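Local coordinates for protein manganese lipoxygenase (Gaeumannomyces graminis, PDB 5FX8) that oxidises linoleic and alpha-linolenic acids with molecular oxygen to 11S- and 13R-hydroperoxy fatty acids, using a catalytic manganese ion, at residues I582-F591 and V603-V611; V146-L155 and V487-H496. All blocks are in the same frame, centred on the assembly; numbering follows the deposited sequence.

Contact 1. Residues I582-F591 and V603-V611. With NAG (2-acetamido-2-deoxy-beta-D-glucopyranose), chain D.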
ATOM      1  N   ILE A 582      -2.705 -18.345   7.828  1.00 16.35           N
ATOM      2  CA  ILE A 582      -3.661 -17.546   7.078  1.00 18.38           C
ATOM      3  C   ILE A 582      -3.095 -17.196   5.712  1.00 18.18           C
ATOM      4  O   ILE A 582      -3.806 -17.218   4.701  1.00 22.70           O
ATOM      5  CB  ILE A 582      -4.058 -16.295   7.880  1.00 17.62           C
ATOM      6  CG1 ILE A 582      -4.866 -16.690   9.111  1.00 15.26           C
ATOM      7  CG2 ILE A 582      -4.833 -15.322   7.015  1.00 14.96           C
ATOM      8  CD1 ILE A 582      -5.010 -15.597  10.128  1.00 13.33           C
ATOM      9  N   SER A 583      -1.795 -16.917   5.647  1.00 17.77           N
ATOM     10  CA  SER A 583      -1.244 -16.489   4.380  1.00 15.80           C
ATOM     11  C   SER A 583      -1.094 -17.665   3.434  1.00 17.45           C
ATOM     12  O   SER A 583      -1.310 -17.521   2.230  1.00 15.70           O
ATOM     13  CB  SER A 583       0.076 -15.765   4.604  1.00 15.07           C
ATOM     14  OG  SER A 583       1.075 -16.644   5.007  1.00 20.44           O
ATOM     15  N   ARG A 584      -0.763 -18.846   3.953  1.00 17.40           N
ATOM     16  CA  ARG A 584      -0.799 -20.016   3.086  1.00 16.13           C
ATOM     17  C   ARG A 584      -2.212 -20.296   2.578  1.00 17.63           C
ATOM     18  O   ARG A 584      -2.386 -20.612   1.398  1.00 19.13           O
ATOM     19  CB  ARG A 584      -0.214 -21.223   3.801  1.00 15.77           C
ATOM     20  CG  ARG A 584       1.278 -21.129   3.918  1.00 16.81           C
ATOM     21  CD  ARG A 584       1.884 -22.377   4.477  1.00 15.15           C
ATOM     22  NE  ARG A 584       1.470 -22.649   5.846  1.00 14.31           N
ATOM     23  CZ  ARG A 584       2.018 -22.119   6.931  1.00 17.14           C
ATOM     24  NH1 ARG A 584       3.025 -21.252   6.851  1.00 18.84           N
ATOM     25  NH2 ARG A 584       1.546 -22.452   8.112  1.00 20.91           N
ATOM     26  N   GLU A 585      -3.239 -20.154   3.427  1.00 18.27           N
ATOM     27  CA  GLU A 585      -4.606 -20.339   2.932  1.00 18.13           C
ATOM     28  C   GLU A 585      -4.931 -19.354   1.816  1.00 17.33           C
ATOM     29  O   GLU A 585      -5.560 -19.722   0.823  1.00 21.48           O
ATOM     30  CB  GLU A 585      -5.642 -20.190   4.051  1.00 18.75           C
ATOM     31  CG  GLU A 585      -5.602 -21.238   5.136  1.00 24.48           C
ATOM     32  CD  GLU A 585      -6.451 -20.868   6.352  1.00 33.63           C
ATOM     33  OE1 GLU A 585      -7.153 -19.830   6.309  1.00 28.55           O
ATOM     34  OE2 GLU A 585      -6.420 -21.623   7.355  1.00 35.70           O
ATOM     35  N   ILE A 586      -4.536 -18.091   1.957  1.00 17.90           N
ATOM     36  CA  ILE A 586      -4.957 -17.108   0.966  1.00 16.94           C
ATOM     37  C   ILE A 586      -4.165 -17.268  -0.324  1.00 17.74           C
ATOM     38  O   ILE A 586      -4.737 -17.296  -1.414  1.00 20.94           O
ATOM     39  CB  ILE A 586      -4.859 -15.683   1.533  1.00 16.58           C
ATOM     40  CG1 ILE A 586      -5.855 -15.534   2.675  1.00 12.99           C
ATOM     41  CG2 ILE A 586      -5.130 -14.648   0.430  1.00 14.52           C
ATOM     42  CD1 ILE A 586      -5.770 -14.253   3.359  1.00 12.71           C
ATOM     43  N   ALA A 587      -2.841 -17.388  -0.227  1.00 18.64           N
ATOM     44  CA  ALA A 587      -2.039 -17.580  -1.433  1.00 17.10           C
ATOM     45  C   ALA A 587      -2.374 -18.879  -2.155  1.00 20.85           C
ATOM     46  O   ALA A 587      -2.165 -18.985  -3.368  1.00 25.98           O
ATOM     47  CB  ALA A 587      -0.553 -17.556  -1.109  1.00 17.11           C
ATOM     48  N   GLY A 588      -2.871 -19.879  -1.454  1.00 18.27           N
ATOM     49  CA  GLY A 588      -3.208 -21.050  -2.223  1.00 19.71           C
ATOM     50  C   GLY A 588      -4.526 -21.006  -2.960  1.00 21.57           C
ATOM     51  O   GLY A 588      -4.923 -22.021  -3.529  1.00 22.64           O
ATOM     52  N   ARG A 589      -5.213 -19.869  -2.986  1.00 22.42           N
ATOM     53  CA  ARG A 589      -6.575 -19.817  -3.505  1.00 17.02           C
ATOM     54  C   ARG A 589      -6.626 -20.011  -5.014  1.00 18.15           C
ATOM     55  O   ARG A 589      -5.754 -19.556  -5.751  1.00 19.77           O
ATOM     56  CB  ARG A 589      -7.212 -18.486  -3.170  1.00 18.07           C
ATOM     57  CG  ARG A 589      -8.258 -18.573  -2.136  1.00 17.01           C
ATOM     58  CD  ARG A 589      -8.687 -17.208  -1.678  1.00 15.49           C
ATOM     59  NE  ARG A 589      -8.974 -17.278  -0.259  1.00 13.92           N
ATOM     60  CZ  ARG A 589      -9.134 -16.260   0.560  1.00 13.34           C
ATOM     61  NH1 ARG A 589      -9.039 -15.005   0.140  1.00 17.27           N
ATOM     62  NH2 ARG A 589      -9.383 -16.513   1.823  1.00 13.77           N
ATOM     63  N   GLY A 590      -7.684 -20.647  -5.476  1.00 21.42           N
ATOM     64  CA  GLY A 590      -7.834 -20.922  -6.883  1.00 17.06           C
ATOM     65  C   GLY A 590      -9.279 -21.267  -7.116  1.00 16.76           C
ATOM     66  O   GLY A 590     -10.082 -21.167  -6.195  1.00 19.50           O
ATOM     67  N   PHE A 591      -9.627 -21.687  -8.316  1.00 18.08           N
ATOM     68  CA  PHE A 591     -11.022 -21.849  -8.671  1.00 19.78           C
ATOM     69  C   PHE A 591     -11.467 -23.282  -8.460  1.00 19.32           C
ATOM     70  O   PHE A 591     -10.695 -24.211  -8.675  1.00 21.46           O
ATOM     71  CB  PHE A 591     -11.239 -21.451 -10.122  1.00 18.81           C
ATOM     72  CG  PHE A 591     -10.980 -20.018 -10.394  1.00 21.72           C
ATOM     73  CD1 PHE A 591     -11.928 -19.067 -10.087  1.00 19.68           C
ATOM     74  CD2 PHE A 591      -9.796 -19.616 -10.981  1.00 23.54           C
ATOM     75  CE1 PHE A 591     -11.701 -17.754 -10.352  1.00 19.55           C
ATOM     76  CE2 PHE A 591      -9.563 -18.301 -11.251  1.00 22.75           C
ATOM     77  CZ  PHE A 591     -10.519 -17.366 -10.941  1.00 20.82           C
ATOM     78  N   VAL A 603     -10.224 -14.449  -8.013  1.00 16.63           N
ATOM     79  CA  VAL A 603      -9.469 -14.769  -6.814  1.00 16.11           C
ATOM     80  C   VAL A 603      -9.091 -13.480  -6.115  1.00 14.93           C
ATOM     81  O   VAL A 603      -8.426 -12.624  -6.698  1.00 17.60           O
ATOM     82  CB  VAL A 603      -8.218 -15.581  -7.150  1.00 15.03           C
ATOM     83  CG1 VAL A 603      -7.453 -15.802  -5.921  1.00 13.85           C
ATOM     84  CG2 VAL A 603      -8.600 -16.883  -7.771  1.00 16.67           C
ATOM     85  N   TRP A 604      -9.494 -13.351  -4.860  1.00 14.70           N
ATOM     86  CA  TRP A 604      -9.317 -12.142  -4.078  1.00 12.63           C
ATOM     87  C   TRP A 604      -8.373 -12.456  -2.924  1.00 12.31           C
ATOM     88  O   TRP A 604      -8.559 -13.460  -2.229  1.00 11.06           O
ATOM     89  CB  TRP A 604     -10.677 -11.647  -3.589  1.00 11.75           C
ATOM     90  CG  TRP A 604     -10.638 -10.404  -2.794  1.00 12.32           C
ATOM     91  CD1 TRP A 604     -10.450  -9.142  -3.265  1.00 12.10           C
ATOM     92  CD2 TRP A 604     -10.796 -10.289  -1.383  1.00 10.73           C
ATOM     93  NE1 TRP A 604     -10.470  -8.253  -2.236  1.00 11.55           N
ATOM     94  CE2 TRP A 604     -10.677  -8.931  -1.066  1.00 12.89           C
ATOM     95  CE3 TRP A 604     -11.015 -11.204  -0.356  1.00 12.19           C
ATOM     96  CZ2 TRP A 604     -10.775  -8.460   0.242  1.00 11.55           C
ATOM     97  CZ3 TRP A 604     -11.110 -10.742   0.949  1.00 11.52           C
ATOM     98  CH2 TRP A 604     -10.996  -9.384   1.234  1.00 11.51           C
ATOM     99  N   THR A 605      -7.331 -11.626  -2.757  1.00 11.09           N
ATOM    100  CA  THR A 605      -6.256 -11.919  -1.822  1.00 10.69           C
ATOM    101  C   THR A 605      -5.800 -10.691  -1.065  1.00 11.16           C
ATOM    102  O   THR A 605      -4.652 -10.626  -0.635  1.00 10.44           O
ATOM    103  CB  THR A 605      -5.039 -12.489  -2.533  1.00 12.63           C
ATOM    104  OG1 THR A 605      -4.557 -11.525  -3.468  1.00 14.71           O
ATOM    105  CG2 THR A 605      -5.368 -13.766  -3.251  1.00 13.02           C
ATOM    106  N   ALA A 606      -6.673  -9.700  -0.915  1.00 13.84           N
ATOM    107  CA  ALA A 606      -6.263  -8.386  -0.451  1.00  9.44           C
ATOM    108  C   ALA A 606      -5.896  -8.380   1.010  1.00 12.80           C
ATOM    109  O   ALA A 606      -5.323  -7.398   1.493  1.00 15.52           O
ATOM    110  CB  ALA A 606      -7.375  -7.388  -0.652  1.00 11.60           C
ATOM    111  N   LEU A 607      -6.258  -9.425   1.734  1.00 11.08           N
ATOM    112  CA  LEU A 607      -6.018  -9.482   3.153  1.00  9.29           C
ATOM    113  C   LEU A 607      -4.933 -10.466   3.502  1.00 10.73           C
ATOM    114  O   LEU A 607      -4.798 -10.823   4.671  1.00 14.09           O
ATOM    115  CB  LEU A 607      -7.310  -9.831   3.871  1.00 12.12           C
ATOM    116  CG  LEU A 607      -8.178  -8.639   4.181  1.00  9.74           C
ATOM    117  CD1 LEU A 607      -9.444  -9.168   4.700  1.00  9.07           C
ATOM    118  CD2 LEU A 607      -7.457  -7.789   5.205  1.00  7.53           C
ATOM    119  N   ASN A 608      -4.173 -10.929   2.512  1.00 11.33           N
ATOM    120  CA  ASN A 608      -3.019 -11.796   2.700  1.00 12.32           C
ATOM    121  C   ASN A 608      -2.009 -11.110   3.603  1.00 12.14           C
ATOM    122  O   ASN A 608      -1.422 -10.100   3.205  1.00 11.54           O
ATOM    123  CB  ASN A 608      -2.380 -12.142   1.354  1.00 13.04           C
ATOM    124  CG  ASN A 608      -1.302 -13.223   1.461  1.00 15.97           C
ATOM    125  OD1 ASN A 608      -0.719 -13.445   2.516  1.00 16.55           O
ATOM    126  ND2 ASN A 608      -1.056 -13.907   0.365  1.00 13.52           N
ATOM    127  N   PRO A 609      -1.766 -11.633   4.813  1.00 12.60           N
ATOM    128  CA  PRO A 609      -0.808 -10.986   5.713  1.00 10.66           C
ATOM    129  C   PRO A 609       0.628 -11.147   5.286  1.00 10.46           C
ATOM    130  O   PRO A 609       1.483 -10.463   5.821  1.00 16.16           O
ATOM    131  CB  PRO A 609      -1.072 -11.671   7.052  1.00 10.20           C
ATOM    132  CG  PRO A 609      -1.633 -12.944   6.715  1.00 12.02           C
ATOM    133  CD  PRO A 609      -2.354 -12.828   5.432  1.00 12.33           C
ATOM    134  N   ALA A 610       0.931 -12.023   4.345  1.00 12.21           N
ATOM    135  CA  ALA A 610       2.296 -12.140   3.874  1.00 11.73           C
ATOM    136  C   ALA A 610       2.634 -11.103   2.832  1.00 12.51           C
ATOM    137  O   ALA A 610       3.812 -10.923   2.520  1.00 18.85           O
ATOM    138  CB  ALA A 610       2.548 -13.518   3.292  1.00 12.15           C
ATOM    139  N   VAL A 611       1.631 -10.421   2.299  1.00 11.80           N
ATOM    140  CA  VAL A 611       1.807  -9.474   1.219  1.00 12.77           C
ATOM    141  C   VAL A 611       1.644  -8.049   1.709  1.00 10.90           C
ATOM    142  O   VAL A 611       2.313  -7.140   1.230  1.00 21.38           O
ATOM    143  CB  VAL A 611       0.805  -9.790   0.085  1.00 13.70           C
ATOM    144  CG1 VAL A 611       0.910  -8.771  -1.024  1.00 13.60           C
ATOM    145  CG2 VAL A 611       1.040 -11.212  -0.430  1.00 12.87           C
TER
HETATM  146  C1  NAG D   1     -13.232 -17.171 -14.087  1.00 22.42           C
HETATM  147  C2  NAG D   1     -14.149 -18.319 -14.564  1.00 22.46           C
HETATM  148  C3  NAG D   1     -13.436 -19.666 -14.468  1.00 27.18           C
HETATM  149  C4  NAG D   1     -12.053 -19.602 -15.098  1.00 30.37           C
HETATM  150  C5  NAG D   1     -11.288 -18.432 -14.510  1.00 27.60           C
HETATM  151  C6  NAG D   1      -9.902 -18.283 -15.078  1.00 28.41           C
HETATM  152  C7  NAG D   1     -16.575 -18.042 -14.311  1.00 21.85           C
HETATM  153  C8  NAG D   1     -17.735 -18.153 -13.375  1.00 18.57           C
HETATM  154  N2  NAG D   1     -15.383 -18.354 -13.801  1.00 19.45           N
HETATM  155  O3  NAG D   1     -14.221 -20.648 -15.135  1.00 32.54           O
HETATM  156  O4  NAG D   1     -11.341 -20.809 -14.851  1.00 35.52           O
HETATM  157  O5  NAG D   1     -12.000 -17.221 -14.786  1.00 26.00           O
HETATM  158  O6  NAG D   1      -9.927 -17.550 -16.288  1.00 26.45           O
HETATM  159  O7  NAG D   1     -16.708 -17.677 -15.466  1.00 21.75           O

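Contact 2. Residues V146-L155 and V487-H496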
ATOM      1  N   VAL A 146       3.994  -5.222  -9.463  1.00 17.45           N
ATOM      2  CA  VAL A 146       2.911  -6.015  -8.920  1.00 16.66           C
ATOM      3  C   VAL A 146       3.284  -7.485  -9.058  1.00 19.32           C
ATOM      4  O   VAL A 146       2.715  -8.195  -9.893  1.00 19.24           O
ATOM      5  CB  VAL A 146       1.602  -5.684  -9.635  1.00 16.26           C
ATOM      6  CG1 VAL A 146       0.462  -6.327  -8.934  1.00 17.90           C
ATOM      7  CG2 VAL A 146       1.432  -4.184  -9.685  1.00 16.55           C
ATOM      8  N   PRO A 147       4.198  -7.995  -8.238  1.00 19.06           N
ATOM      9  CA  PRO A 147       4.706  -9.352  -8.477  1.00 18.55           C
ATOM     10  C   PRO A 147       3.639 -10.420  -8.452  1.00 18.30           C
ATOM     11  O   PRO A 147       3.715 -11.359  -9.242  1.00 19.35           O
ATOM     12  CB  PRO A 147       5.716  -9.542  -7.348  1.00 18.43           C
ATOM     13  CG  PRO A 147       6.029  -8.201  -6.892  1.00 20.04           C
ATOM     14  CD  PRO A 147       4.792  -7.409  -7.036  1.00 17.89           C
ATOM     15  N   GLU A 148       2.644 -10.308  -7.583  1.00 21.90           N
ATOM     16  CA  GLU A 148       1.551 -11.272  -7.518  1.00 18.58           C
ATOM     17  C   GLU A 148       0.604 -11.187  -8.709  1.00 20.74           C
ATOM     18  O   GLU A 148      -0.304 -12.018  -8.819  1.00 21.84           O
ATOM     19  CB  GLU A 148       0.786 -11.085  -6.203  1.00 21.43           C
ATOM     20  CG  GLU A 148       0.024  -9.758  -6.077  1.00 27.43           C
ATOM     21  CD  GLU A 148       0.784  -8.551  -5.417  1.00 36.76           C
ATOM     22  OE1 GLU A 148       1.975  -8.248  -5.695  1.00 23.22           O
ATOM     23  OE2 GLU A 148       0.124  -7.854  -4.617  1.00 42.90           O
ATOM     24  N   GLY A 149       0.793 -10.232  -9.616  1.00 19.38           N
ATOM     25  CA  GLY A 149      -0.116 -10.057 -10.723  1.00 15.93           C
ATOM     26  C   GLY A 149      -1.448  -9.492 -10.297  1.00 17.30           C
ATOM     27  O   GLY A 149      -1.705  -9.333  -9.104  1.00 24.78           O
ATOM     28  N   ILE A 150      -2.309  -9.177 -11.251  1.00 18.50           N
ATOM     29  CA  ILE A 150      -3.639  -8.690 -10.927  1.00 16.69           C
ATOM     30  C   ILE A 150      -4.576  -9.880 -10.780  1.00 16.32           C
ATOM     31  O   ILE A 150      -4.229 -11.003 -11.144  1.00 20.67           O
ATOM     32  CB  ILE A 150      -4.155  -7.711 -11.991  1.00 18.19           C
ATOM     33  CG1 ILE A 150      -4.495  -8.470 -13.266  1.00 19.00           C
ATOM     34  CG2 ILE A 150      -3.137  -6.654 -12.280  1.00 13.67           C
ATOM     35  CD1 ILE A 150      -5.284  -7.651 -14.223  1.00 21.47           C
ATOM     36  N   SER A 151      -5.783  -9.616 -10.292  1.00 20.72           N
ATOM     37  CA  SER A 151      -6.718 -10.639  -9.847  1.00 18.07           C
ATOM     38  C   SER A 151      -6.976 -11.703 -10.901  1.00 24.32           C
ATOM     39  O   SER A 151      -7.458 -11.414 -12.008  1.00 28.04           O
ATOM     40  CB  SER A 151      -8.036  -9.991  -9.449  1.00 16.33           C
ATOM     41  OG  SER A 151      -8.832 -10.909  -8.731  1.00 16.98           O
ATOM     42  N   LYS A 152      -6.685 -12.944 -10.518  1.00 28.85           N
ATOM     43  CA  LYS A 152      -7.031 -14.086 -11.342  1.00 24.73           C
ATOM     44  C   LYS A 152      -8.527 -14.094 -11.543  1.00 22.06           C
ATOM     45  O   LYS A 152      -9.287 -14.122 -10.573  1.00 23.09           O
ATOM     46  CB  LYS A 152      -6.562 -15.383 -10.699  1.00 20.20           C
ATOM     47  CG  LYS A 152      -5.236 -15.900 -11.225  1.00 25.31           C
ATOM     48  CD  LYS A 152      -4.053 -15.381 -10.443  1.00 27.23           C
ATOM     49  CE  LYS A 152      -2.816 -16.252 -10.702  1.00 33.59           C
ATOM     50  NZ  LYS A 152      -1.592 -15.844  -9.951  1.00 30.97           N
ATOM     51  N   GLY A 153      -8.931 -14.007 -12.810  1.00 25.43           N
ATOM     52  CA  GLY A 153     -10.307 -14.044 -13.210  1.00 20.65           C
ATOM     53  C   GLY A 153     -10.919 -12.694 -13.428  1.00 20.65           C
ATOM     54  O   GLY A 153     -12.036 -12.615 -13.935  1.00 24.44           O
ATOM     55  N   MET A 154     -10.228 -11.625 -13.060  1.00 22.14           N
ATOM     56  CA  MET A 154     -10.805 -10.303 -13.229  1.00 21.45           C
ATOM     57  C   MET A 154     -10.886  -9.922 -14.706  1.00 27.77           C
ATOM     58  O   MET A 154     -11.793  -9.182 -15.101  1.00 29.88           O
ATOM     59  CB  MET A 154      -9.987  -9.291 -12.415  1.00 30.28           C
ATOM     60  CG  MET A 154     -10.597  -7.901 -12.276  1.00 21.85           C
ATOM     61  SD  MET A 154     -12.129  -7.901 -11.329  1.00 28.20           S
ATOM     62  CE  MET A 154     -11.509  -8.306  -9.729  1.00 15.19           C
ATOM     63  N   LEU A 155      -9.990 -10.447 -15.545  1.00 24.79           N
ATOM     64  CA  LEU A 155     -10.071 -10.163 -16.972  1.00 22.75           C
ATOM     65  C   LEU A 155     -10.902 -11.193 -17.728  1.00 27.79           C
ATOM     66  O   LEU A 155     -11.732 -10.825 -18.567  1.00 29.90           O
ATOM     67  CB  LEU A 155      -8.674 -10.080 -17.569  1.00 21.15           C
ATOM     68  CG  LEU A 155      -7.887  -8.840 -17.167  1.00 22.33           C
ATOM     69  CD1 LEU A 155      -6.466  -9.000 -17.593  1.00 20.39           C
ATOM     70  CD2 LEU A 155      -8.503  -7.630 -17.830  1.00 21.53           C
ATOM     71  N   VAL A 487      -4.835  -1.505  -7.814  1.00 11.18           N
ATOM     72  CA  VAL A 487      -4.186  -2.079  -8.982  1.00 11.55           C
ATOM     73  C   VAL A 487      -4.595  -3.537  -9.205  1.00 11.94           C
ATOM     74  O   VAL A 487      -4.689  -3.976 -10.351  1.00 12.44           O
ATOM     75  CB  VAL A 487      -2.650  -1.916  -8.890  1.00 13.44           C
ATOM     76  CG1 VAL A 487      -2.041  -2.892  -7.931  1.00  9.79           C
ATOM     77  CG2 VAL A 487      -2.001  -2.067 -10.250  1.00  9.65           C
ATOM     78  N   LYS A 488      -4.855  -4.311  -8.145  1.00 13.71           N
ATOM     79  CA  LYS A 488      -5.207  -5.727  -8.322  1.00 12.87           C
ATOM     80  C   LYS A 488      -6.705  -5.995  -8.510  1.00 13.17           C
ATOM     81  O   LYS A 488      -7.062  -6.941  -9.206  1.00 13.10           O
ATOM     82  CB  LYS A 488      -4.700  -6.551  -7.135  1.00 12.08           C
ATOM     83  CG  LYS A 488      -3.210  -6.630  -7.059  1.00 13.37           C
ATOM     84  CD  LYS A 488      -2.749  -7.478  -5.901  1.00 16.59           C
ATOM     85  CE  LYS A 488      -2.971  -6.776  -4.575  1.00 23.07           C
ATOM     86  NZ  LYS A 488      -2.483  -7.459  -3.315  1.00 23.45           N
ATOM     87  N   PHE A 489      -7.594  -5.192  -7.935  1.00 11.56           N
ATOM     88  CA  PHE A 489      -9.026  -5.465  -7.961  1.00 11.16           C
ATOM     89  C   PHE A 489      -9.880  -4.244  -8.317  1.00 11.22           C
ATOM     90  O   PHE A 489     -10.605  -4.280  -9.300  1.00 14.56           O
ATOM     91  CB  PHE A 489      -9.470  -6.030  -6.606  1.00 12.05           C
ATOM     92  CG  PHE A 489      -8.506  -7.045  -6.009  1.00 12.73           C
ATOM     93  CD1 PHE A 489      -8.446  -8.347  -6.492  1.00 14.41           C
ATOM     94  CD2 PHE A 489      -7.666  -6.696  -4.953  1.00 12.84           C
ATOM     95  CE1 PHE A 489      -7.570  -9.264  -5.949  1.00 12.61           C
ATOM     96  CE2 PHE A 489      -6.798  -7.601  -4.417  1.00 13.29           C
ATOM     97  CZ  PHE A 489      -6.753  -8.897  -4.917  1.00 13.37           C
ATOM     98  N   SER A 490      -9.797  -3.161  -7.541  1.00 11.48           N
ATOM     99  CA  SER A 490     -10.743  -2.044  -7.595  1.00 10.03           C
ATOM    100  C   SER A 490     -10.557  -1.157  -8.811  1.00 12.96           C
ATOM    101  O   SER A 490     -11.483  -0.432  -9.188  1.00 12.78           O
ATOM    102  CB  SER A 490     -10.579  -1.137  -6.393  1.00  9.43           C
ATOM    103  OG  SER A 490     -10.863  -1.802  -5.217  1.00 21.54           O
ATOM    104  N   GLY A 491      -9.342  -1.088  -9.343  1.00 12.08           N
ATOM    105  CA  GLY A 491      -9.072  -0.242 -10.468  1.00 11.49           C
ATOM    106  C   GLY A 491      -8.483  -0.981 -11.645  1.00 11.10           C
ATOM    107  O   GLY A 491      -7.572  -0.489 -12.291  1.00 10.17           O
ATOM    108  N   VAL A 492      -9.000  -2.158 -11.932  1.00 12.70           N
ATOM    109  CA  VAL A 492      -8.556  -2.951 -13.061  1.00 13.10           C
ATOM    110  C   VAL A 492      -9.417  -2.584 -14.252  1.00 12.89           C
ATOM    111  O   VAL A 492     -10.644  -2.583 -14.153  1.00 13.37           O
ATOM    112  CB  VAL A 492      -8.639  -4.445 -12.725  1.00 13.08           C
ATOM    113  CG1 VAL A 492      -8.290  -5.322 -13.917  1.00 13.50           C
ATOM    114  CG2 VAL A 492      -7.719  -4.714 -11.606  1.00 12.41           C
ATOM    115  N   LEU A 493      -8.768  -2.207 -15.355  1.00 14.69           N
ATOM    116  CA  LEU A 493      -9.432  -1.851 -16.607  1.00 15.42           C
ATOM    117  C   LEU A 493      -9.821  -3.106 -17.371  1.00 15.85           C
ATOM    118  O   LEU A 493      -9.104  -4.096 -17.377  1.00 15.19           O
ATOM    119  CB  LEU A 493      -8.536  -0.940 -17.468  1.00 12.35           C
ATOM    120  CG  LEU A 493      -8.372   0.470 -16.881  1.00 14.04           C
ATOM    121  CD1 LEU A 493      -7.271   1.245 -17.506  1.00 14.67           C
ATOM    122  CD2 LEU A 493      -9.620   1.289 -16.984  1.00 14.99           C
ATOM    123  N   PRO A 494     -10.937  -3.048 -18.084  1.00 15.86           N
ATOM    124  CA  PRO A 494     -11.728  -1.873 -18.409  1.00 15.24           C
ATOM    125  C   PRO A 494     -12.898  -1.655 -17.510  1.00 15.37           C
ATOM    126  O   PRO A 494     -13.556  -0.637 -17.628  1.00 15.16           O
ATOM    127  CB  PRO A 494     -12.213  -2.198 -19.806  1.00 18.57           C
ATOM    128  CG  PRO A 494     -12.407  -3.638 -19.746  1.00 18.23           C
ATOM    129  CD  PRO A 494     -11.284  -4.175 -18.950  1.00 15.54           C
ATOM    130  N   LEU A 495     -13.169  -2.617 -16.630  1.00 15.39           N
ATOM    131  CA  LEU A 495     -14.355  -2.534 -15.791  1.00 14.23           C
ATOM    132  C   LEU A 495     -14.277  -1.426 -14.750  1.00 18.80           C
ATOM    133  O   LEU A 495     -15.320  -0.970 -14.278  1.00 20.31           O
ATOM    134  CB  LEU A 495     -14.599  -3.880 -15.108  1.00 16.75           C
ATOM    135  CG  LEU A 495     -15.784  -4.655 -15.705  1.00 20.31           C
ATOM    136  CD1 LEU A 495     -17.043  -3.914 -15.440  1.00 14.87           C
ATOM    137  CD2 LEU A 495     -15.655  -4.847 -17.203  1.00 16.54           C
ATOM    138  N   HIS A 496     -13.089  -0.970 -14.382  1.00 13.43           N
ATOM    139  CA  HIS A 496     -12.928  -0.004 -13.300  1.00 12.75           C
ATOM    140  C   HIS A 496     -12.080   1.189 -13.702  1.00 11.85           C
ATOM    141  O   HIS A 496     -10.930   1.306 -13.267  1.00 17.53           O
ATOM    142  CB  HIS A 496     -12.271  -0.650 -12.090  1.00 14.87           C
ATOM    143  CG  HIS A 496     -12.979  -1.860 -11.589  1.00 14.95           C
ATOM    144  ND1 HIS A 496     -12.613  -3.134 -11.952  1.00 18.56           N
ATOM    145  CD2 HIS A 496     -14.016  -1.991 -10.731  1.00 16.69           C
ATOM    146  CE1 HIS A 496     -13.397  -3.999 -11.341  1.00 14.58           C
ATOM    147  NE2 HIS A 496     -14.257  -3.332 -10.595  1.00 20.00           N
TER

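Contact 1. Residues I582-F591 and V603-V611
From S583 and N608, whose CA atoms lie 5.3 Å apart, to G590 and V603, at 6.4 Å, the last turn of helix 566-587 and its non-helical continuation run antiparallel alongside the segment 603-611. In the lipoxygenase fold this C-terminal segment leads towards V618, the terminal residue that ligates manganese, and here it folds back along the helix that precedes it. A type I turn from T605 to N608 and an Asx turn, in which N608 OD1 accepts from A610 N, shape it. I586 reaches into the bend: CG2 meets T605 CB, while CD1 ends 3.7 Å from N608 CA. N608 extends its amide toward the helix, chi1 of -171° placing CG opposite the backbone N, and OD1 packs against S583 CB. P609 lies crosswise to I582, its CD 3.9 Å from I582 CG2. Beyond the helix, R589 turns its guanidinium so that W604 O lies at its edge and in its plane; NH1 donates to that carbonyl at 2.9 Å, with an N-H...O angle of 148°. D400, on helix 396-420, forms a salt bridge with the same NH1, and I586 CG1 rests on one face of the group. Farther on, the F591 ring is sandwiched: V603 CG2 makes a CH-pi contact 4.0 Å from its centroid, and over the opposite face a glycan sugar brings C5 to 3.7 Å from F591 CE2.

Contact 2. Residues V146-L155 and V487-H496
K488 and E148 meet with their side chains at about a right angle, and the lysine NZ forms a salt bridge with E148 OE2 at 2.9 Å, on the anti lone pair of that oxygen. In the glutamate, chi1 (67°) sets CG against K488 CD, and the bend at chi2 (-91°) then turns the carboxylate so that OE2 meets NZ. Next to this pair V146 and V487 meet tip to tip, CG2 to CG2 at 4.1 Å. The backbones come closest at I150 and K488; there S151 N donates to K488 O at 3.2 Å, in the carbonyl plane and on a lone pair. I150 CG2 packs 3.6 Å from V487 O, and its CD1 crosses to V492 CG1 at 3.8 Å. S151 OG lies at the edge of the F489 ring, in its plane, but its hydrogen bond goes to V603 O. K488 CB sits on one face of that ring. M154 CG touches V492 CG1; bends at chi2 and chi3 bring CE against F489 O and CB, and SD to the edge of H496, 5.2 Å from the ring centroid. H496 ND1 donates to V492 O at 3.0 Å, and NE2 bonds to E167. In the lipoxygenase fold, a long irregular loop thus packs on the short helix 485-490, at its wider pi-type turn, just beyond the manganese ligands H478 and N482.

How the contacts relate
Contact 2 is buried, whereas contact 1 is only partly so, running from buried I586 out to a glycan at F591 and, at I582, to the neighbouring zonadhesin chain. Contact 1 combines aliphatic packing with an arginine-to-carbonyl bond and a phenylalanine ring between a valine CH-pi contact and a sugar. Contact 2 has a backbone bond, a methionine sulfur at a histidine edge and a salt bridge; the last sits at its partly exposed margin, while M154, V492 and H496 are buried. Segments 603-611 and 146-155 join them directly, V603 N lying 2.7 Å from K152 O, a probable hydrogen bond. F489 also meets W604, ring planes at about 55°. The C-terminal segment thus lies between helix 566-587 and the elements of contact 2.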